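Local coordinates for protein putative aminotransferase (Actinomadura melliaura, PDB 4ZWV) that is a putative sugar aminotransferase that probably uses pyridoxal 5'-phosphate to transfer an amino group in aminopentose biosynthesis for the indolocarbazole AT2433, at residues R261-N266 against L350-W355; P6-A11 against F293-V298. All coordinates share one frame; numbering follows the deposited sequence.

Interaction 1 (R261-N266 against L350-W355); sequences RLHREN and LPVGWW
His263 lays one face of its imidazole on the backbone of Gly353, whose CA sits 3.5 Å from the ring centroid and only 12° off the ring normal, a CH-pi contact over the middle of the ring. This is the tight part of the contact. Gly353 suits the spot because its CA also lies over the rim of one face of the Trp355 indole, 3.5 Å above that plane, and the bare CA lets both rings come this close. Trp354 reaches the same imidazole obliquely, CD1 lying 3.7 Å from His263 NE2. The ring's other nitrogen, ND1, is hydrogen-bonded to the carbonyl of Phe293, which fixes the rotation of the imidazole.

One turn further along the helix, Asn266 has CG anti to its carbonyl carbon (chi1 -68°), and its ND2 donates to Val352 O at 3.0 Å with a nearly straight N-H...O angle of 162°. The oxygen lies in the amide plane of Asn266, whereas the donor stands above the carbonyl plane of Val352. The amide oxygen OD1 is taken up by Arg361, so asparagine serves a donor and an acceptor role at once. Val352 CG2 packs on Asn266 CB at 3.7 Å.

The looser side lies at Leu262, partly exposed, where CD1 touches Trp354 CB at 3.9 Å. Nearby, a water accepts from Asn266 ND2 and makes a weak bond to Trp354 O. In this DegT/DnrJ/EryC1-family aminotransferase, the loop between strand 347-350 and helix 358-369 is thus packed onto long helix 243-273 through the His263-Trp354-Trp355 aromatic cluster.

Interaction 2 (P6-A11 against F293-V298); sequences PLFKVA and FYVYDV
Phe8 and Tyr294 meet obliquely: Phe8 CE1 lies 3.5 Å from Tyr294 CE2, and Phe8 CD1 is 3.4 Å from Tyr294 OH. The side chains cross at about a right angle, while the ring planes are inclined by 38° with centroids 5.4 Å apart. Val295 adds an aliphatic branch to this group. Its CG1, anti to the carbonyl carbon (chi1 -65°), touches Phe8 CE1 at 3.7 Å and Leu7 CD1 at the same distance, so one methyl serves two neighbours. The apolar branches of leucine and valine suit this buried place lined by aromatic rings; Leu7 CG also packs over one face of Phe8, offset toward the rim.

No direct hydrogen bond joins the two segments. Instead, two waters lie between Leu7 O and Tyr294 O, each 2.8 Å from Leu7 O, and can donate to both of these carbonyl oxygens, which are acceptors alike and need a donor between them. Other acceptors compete for their protons.

Further out, Tyr294 stacks on the ring of His164, a pyridoxal 5'-phosphate-binding residue, while its backbone is hydrogen-bonded to Thr132. An aromatic residue thus suits a place between the N-terminal loop and the cofactor site. Leu7 also packs on Leu226 of the second subunit. The N-terminal loop before helix 16-26 therefore rests against the approach to strand 296-300, the middle strand of a three-stranded antiparallel sheet, where Val295 touches Ser349 of strand 347-350 and Tyr296 packs on helix 243-273.

Overall arrangement
Interactions 1 and 2 are neighbours, their centres about 7 Å apart, and their segments alternate along the chain. The bond from His263 ND1 to Phe293 O, 2.7 Å long, ties helix 243-273 to the segment that carries Tyr294. A second bond, Leu350 N to Tyr296 O at 2.7 Å, pairs strand 347-350, which runs into interaction 1, with strand 296-300, which runs out of interaction 2. Trp355 NE1 reaches the carbonyl of Pro6. The side chain of Tyr294 is about 3 Å from that of His164, against about 9 Å for His263, so interaction 1 lies farther from His164. In this model no pyridoxal 5'-phosphate is bound to the chain, and Lys190, predicted to carry it, is not modelled.

Interaction 1 (R261-N266 against L350-W355)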
loop_
_atom_site.group_PDB
_atom_site.type_symbol
_atom_site.label_atom_id
_atom_site.label_comp_id
_atom_site.label_asym_id
_atom_site.label_seq_id
_atom_site.Cartn_x
_atom_site.Cartn_y
_atom_site.Cartn_z
ATOM N N ARG A 261 12.958 -2.734 26.694
ATOM C CA ARG A 261 13.857 -2.744 27.839
ATOM C C ARG A 261 15.006 -3.729 27.590
ATOM O O ARG A 261 16.152 -3.431 27.883
ATOM C CB ARG A 261 13.094 -3.098 29.114
ATOM C CG ARG A 261 13.928 -2.979 30.382
ATOM C CD ARG A 261 13.208 -3.595 31.567
ATOM N NE ARG A 261 13.163 -5.049 31.443
ATOM C CZ ARG A 261 14.186 -5.850 31.721
ATOM N NH1 ARG A 261 15.332 -5.340 32.152
ATOM N NH2 ARG A 261 14.067 -7.161 31.573
ATOM N N LEU A 262 14.698 -4.882 26.996
ATOM C CA LEU A 262 15.729 -5.877 26.713
ATOM C C LEU A 262 16.680 -5.419 25.600
ATOM O O LEU A 262 17.895 -5.613 25.714
ATOM C CB LEU A 262 15.093 -7.220 26.348
ATOM C CG LEU A 262 14.343 -7.908 27.489
ATOM C CD1 LEU A 262 13.597 -9.127 26.985
ATOM C CD2 LEU A 262 15.304 -8.304 28.605
ATOM N N HIS A 263 16.143 -4.818 24.533
ATOM C CA HIS A 263 17.005 -4.216 23.505
ATOM C C HIS A 263 18.025 -3.287 24.156
ATOM O O HIS A 263 19.225 -3.350 23.877
ATOM C CB HIS A 263 16.199 -3.404 22.478
ATOM C CG HIS A 263 15.568 -4.219 21.386
ATOM N ND1 HIS A 263 16.001 -4.160 20.077
ATOM C CD2 HIS A 263 14.516 -5.074 21.396
ATOM C CE1 HIS A 263 15.251 -4.952 19.330
ATOM N NE2 HIS A 263 14.341 -5.517 20.105
ATOM N N ARG A 264 17.531 -2.421 25.032
ATOM C CA ARG A 264 18.381 -1.424 25.669
ATOM C C ARG A 264 19.371 -2.043 26.648
ATOM O O ARG A 264 20.528 -1.635 26.705
ATOM C CB ARG A 264 17.507 -0.372 26.356
ATOM C CG ARG A 264 16.817 0.532 25.339
ATOM C CD ARG A 264 15.653 1.320 25.918
ATOM N NE ARG A 264 15.116 2.225 24.904
ATOM C CZ ARG A 264 13.922 2.807 24.962
ATOM N NH1 ARG A 264 13.116 2.583 25.988
ATOM N NH2 ARG A 264 13.531 3.612 23.977
ATOM N N GLU A 265 18.926 -3.048 27.398
ATOM C CA GLU A 265 19.807 -3.756 28.322
ATOM C C GLU A 265 20.937 -4.472 27.579
ATOM O O GLU A 265 22.092 -4.437 28.004
ATOM C CB GLU A 265 18.996 -4.749 29.155
ATOM C CG GLU A 265 19.825 -5.635 30.069
ATOM C CD GLU A 265 19.001 -6.732 30.730
ATOM O OE1 GLU A 265 17.970 -6.413 31.360
ATOM O OE2 GLU A 265 19.381 -7.916 30.611
ATOM N N ASN A 266 20.609 -5.098 26.451
ATOM C CA ASN A 266 21.622 -5.792 25.659
ATOM C C ASN A 266 22.638 -4.821 25.058
ATOM O O ASN A 266 23.837 -5.110 25.021
ATOM C CB ASN A 266 20.957 -6.614 24.553
ATOM C CG ASN A 266 20.170 -7.782 25.100
ATOM O OD1 ASN A 266 20.439 -8.267 26.206
ATOM N ND2 ASN A 266 19.187 -8.241 24.340
ATOM N N LEU A 350 24.955 -5.812 14.695
ATOM C CA LEU A 350 24.934 -7.015 15.524
ATOM C C LEU A 350 23.560 -7.248 16.150
ATOM O O LEU A 350 22.828 -6.299 16.423
ATOM C CB LEU A 350 25.987 -6.913 16.631
ATOM C CG LEU A 350 27.431 -6.720 16.171
ATOM C CD1 LEU A 350 28.345 -6.506 17.364
ATOM C CD2 LEU A 350 27.872 -7.926 15.371
ATOM N N PRO A 351 23.200 -8.519 16.374
ATOM C CA PRO A 351 21.926 -8.801 17.047
ATOM C C PRO A 351 21.897 -8.216 18.450
ATOM O O PRO A 351 22.863 -8.384 19.193
ATOM C CB PRO A 351 21.885 -10.334 17.106
ATOM C CG PRO A 351 22.826 -10.792 16.035
ATOM C CD PRO A 351 23.916 -9.752 16.005
ATOM N N VAL A 352 20.800 -7.566 18.816
ATOM C CA VAL A 352 20.736 -6.939 20.130
ATOM C C VAL A 352 19.333 -7.057 20.745
ATOM O O VAL A 352 19.086 -6.610 21.857
ATOM C CB VAL A 352 21.172 -5.451 20.030
ATOM C CG1 VAL A 352 20.065 -4.605 19.420
ATOM C CG2 VAL A 352 21.592 -4.899 21.392
ATOM N N GLY A 353 18.413 -7.686 20.024
ATOM C CA GLY A 353 17.019 -7.694 20.442
ATOM C C GLY A 353 16.605 -8.592 21.600
ATOM O O GLY A 353 17.429 -9.286 22.210
ATOM N N TRP A 354 15.301 -8.575 21.893
ATOM C CA TRP A 354 14.722 -9.264 23.055
ATOM C C TRP A 354 14.907 -10.780 23.044
ATOM O O TRP A 354 14.790 -11.427 24.081
ATOM C CB TRP A 354 13.222 -8.954 23.149
ATOM C CG TRP A 354 12.502 -9.284 21.873
ATOM C CD1 TRP A 354 12.236 -8.430 20.846
ATOM C CD2 TRP A 354 11.992 -10.568 21.472
ATOM N NE1 TRP A 354 11.579 -9.097 19.831
ATOM C CE2 TRP A 354 11.424 -10.409 20.192
ATOM C CE3 TRP A 354 11.960 -11.834 22.074
ATOM C CZ2 TRP A 354 10.828 -11.462 19.505
ATOM C CZ3 TRP A 354 11.370 -12.879 21.383
ATOM C CH2 TRP A 354 10.813 -12.683 20.117
ATOM N N TRP A 355 15.182 -11.342 21.871
ATOM C CA TRP A 355 15.298 -12.790 21.706
ATOM C C TRP A 355 16.660 -13.312 22.144
ATOM O O TRP A 355 16.889 -14.518 22.191
ATOM C CB TRP A 355 15.041 -13.177 20.247
ATOM C CG TRP A 355 15.964 -12.486 19.294
ATOM C CD1 TRP A 355 17.176 -12.937 18.856
ATOM C CD2 TRP A 355 15.760 -11.208 18.676
ATOM N NE1 TRP A 355 17.739 -12.018 17.994
ATOM C CE2 TRP A 355 16.891 -10.951 17.869
ATOM C CE3 TRP A 355 14.731 -10.260 18.719
ATOM C CZ2 TRP A 355 17.018 -9.789 17.108
ATOM C CZ3 TRP A 355 14.859 -9.108 17.962
ATOM C CH2 TRP A 355 15.997 -8.878 17.172
HETATM O O HOH W 1 17.233 -10.377 25.550
#

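Interaction 2 (P6-A11 against F293-V298)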
loop_
_atom_site.group_PDB
_atom_site.type_symbol
_atom_site.label_atom_id
_atom_site.label_comp_id
_atom_site.label_asym_id
_atom_site.label_seq_id
_atom_site.Cartn_x
_atom_site.Cartn_y
_atom_site.Cartn_z
ATOM N N PRO A 6 19.671 -14.618 15.185
ATOM C CA PRO A 6 19.264 -13.726 14.093
ATOM C C PRO A 6 19.425 -12.242 14.424
ATOM O O PRO A 6 19.402 -11.848 15.592
ATOM C CB PRO A 6 17.784 -14.082 13.891
ATOM C CG PRO A 6 17.325 -14.483 15.259
ATOM C CD PRO A 6 18.511 -15.147 15.928
ATOM N N LEU A 7 19.585 -11.435 13.382
ATOM C CA LEU A 7 19.736 -9.996 13.513
ATOM C C LEU A 7 18.380 -9.339 13.761
ATOM O O LEU A 7 18.295 -8.301 14.420
ATOM C CB LEU A 7 20.405 -9.438 12.253
ATOM C CG LEU A 7 20.773 -7.963 12.191
ATOM C CD1 LEU A 7 21.655 -7.588 13.376
ATOM C CD2 LEU A 7 21.495 -7.683 10.869
ATOM N N PHE A 8 17.331 -9.967 13.224
ATOM C CA PHE A 8 15.950 -9.494 13.333
ATOM C C PHE A 8 15.061 -10.677 13.697
ATOM O O PHE A 8 15.373 -11.816 13.354
ATOM C CB PHE A 8 15.437 -8.884 12.014
ATOM C CG PHE A 8 16.434 -8.010 11.294
ATOM C CD1 PHE A 8 16.598 -6.682 11.652
ATOM C CD2 PHE A 8 17.170 -8.509 10.229
ATOM C CE1 PHE A 8 17.500 -5.875 10.976
ATOM C CE2 PHE A 8 18.073 -7.710 9.552
ATOM C CZ PHE A 8 18.234 -6.390 9.924
ATOM N N LYS A 9 13.942 -10.417 14.365
ATOM C CA LYS A 9 13.003 -11.491 14.690
ATOM C C LYS A 9 11.617 -10.911 14.911
ATOM O O LYS A 9 11.473 -9.811 15.441
ATOM C CB LYS A 9 13.477 -12.267 15.928
ATOM C CG LYS A 9 12.692 -13.538 16.218
ATOM C CD LYS A 9 13.374 -14.354 17.311
ATOM C CE LYS A 9 12.543 -15.544 17.737
ATOM N NZ LYS A 9 12.431 -16.541 16.641
ATOM N N VAL A 10 10.592 -11.647 14.492
ATOM C CA VAL A 10 9.219 -11.185 14.657
ATOM C C VAL A 10 8.742 -11.361 16.096
ATOM O O VAL A 10 8.909 -12.430 16.682
ATOM C CB VAL A 10 8.262 -11.939 13.713
ATOM C CG1 VAL A 10 6.834 -11.455 13.915
ATOM C CG2 VAL A 10 8.681 -11.751 12.270
ATOM N N ALA A 11 8.168 -10.306 16.671
ATOM C CA ALA A 11 7.560 -10.397 17.993
ATOM C C ALA A 11 6.036 -10.408 17.872
ATOM O O ALA A 11 5.401 -9.351 17.845
ATOM C CB ALA A 11 8.017 -9.239 18.878
ATOM N N PHE A 293 17.583 0.872 19.610
ATOM C CA PHE A 293 18.482 -0.246 19.272
ATOM C C PHE A 293 17.820 -1.376 18.486
ATOM O O PHE A 293 17.791 -2.532 18.905
ATOM C CB PHE A 293 19.124 -0.793 20.544
ATOM C CG PHE A 293 20.047 0.187 21.190
ATOM C CD1 PHE A 293 21.322 0.376 20.688
ATOM C CD2 PHE A 293 19.630 0.953 22.261
ATOM C CE1 PHE A 293 22.188 1.294 21.270
ATOM C CE2 PHE A 293 20.487 1.872 22.845
ATOM C CZ PHE A 293 21.768 2.040 22.346
ATOM N N TYR A 294 17.279 -1.020 17.332
ATOM C CA TYR A 294 16.766 -2.001 16.392
ATOM C C TYR A 294 17.848 -3.049 16.118
ATOM O O TYR A 294 17.572 -4.254 16.099
ATOM C CB TYR A 294 16.339 -1.279 15.115
ATOM C CG TYR A 294 15.768 -2.132 14.020
ATOM C CD1 TYR A 294 14.640 -2.912 14.233
ATOM C CD2 TYR A 294 16.329 -2.110 12.750
ATOM C CE1 TYR A 294 14.099 -3.673 13.203
ATOM C CE2 TYR A 294 15.797 -2.860 11.720
ATOM C CZ TYR A 294 14.688 -3.639 11.958
ATOM O OH TYR A 294 14.158 -4.383 10.931
ATOM N N VAL A 295 19.075 -2.567 15.907
ATOM C CA VAL A 295 20.273 -3.406 15.834
ATOM C C VAL A 295 21.373 -2.655 16.585
ATOM O O VAL A 295 21.177 -1.497 16.952
ATOM C CB VAL A 295 20.723 -3.694 14.373
ATOM C CG1 VAL A 295 19.677 -4.527 13.632
ATOM C CG2 VAL A 295 21.009 -2.395 13.634
ATOM N N TYR A 296 22.517 -3.297 16.788
ATOM C CA TYR A 296 23.645 -2.667 17.477
ATOM C C TYR A 296 24.814 -2.535 16.506
ATOM O O TYR A 296 25.382 -3.533 16.070
ATOM C CB TYR A 296 24.037 -3.486 18.714
ATOM C CG TYR A 296 25.107 -2.834 19.561
ATOM C CD1 TYR A 296 24.769 -1.983 20.605
ATOM C CD2 TYR A 296 26.458 -3.064 19.311
ATOM C CE1 TYR A 296 25.755 -1.368 21.383
ATOM C CE2 TYR A 296 27.445 -2.458 20.080
ATOM C CZ TYR A 296 27.081 -1.616 21.115
ATOM O OH TYR A 296 28.060 -1.007 21.878
ATOM N N ASP A 297 25.158 -1.298 16.151
ATOM C CA ASP A 297 26.206 -1.060 15.160
ATOM C C ASP A 297 27.597 -0.932 15.773
ATOM O O ASP A 297 27.774 -0.326 16.836
ATOM C CB ASP A 297 25.917 0.210 14.360
ATOM C CG ASP A 297 24.850 0.005 13.302
ATOM O OD1 ASP A 297 24.399 -1.144 13.131
ATOM O OD2 ASP A 297 24.485 0.994 12.631
ATOM N N VAL A 298 28.585 -1.496 15.081
ATOM C CA VAL A 298 29.994 -1.240 15.371
ATOM C C VAL A 298 30.732 -1.018 14.055
ATOM O O VAL A 298 30.164 -1.202 12.980
ATOM C CB VAL A 298 30.655 -2.397 16.155
ATOM C CG1 VAL A 298 29.981 -2.583 17.516
ATOM C CG2 VAL A 298 30.610 -3.688 15.364
HETATM O O HOH W 2 18.926 -6.798 16.684
HETATM O O HOH W 3 16.261 -6.326 14.620
#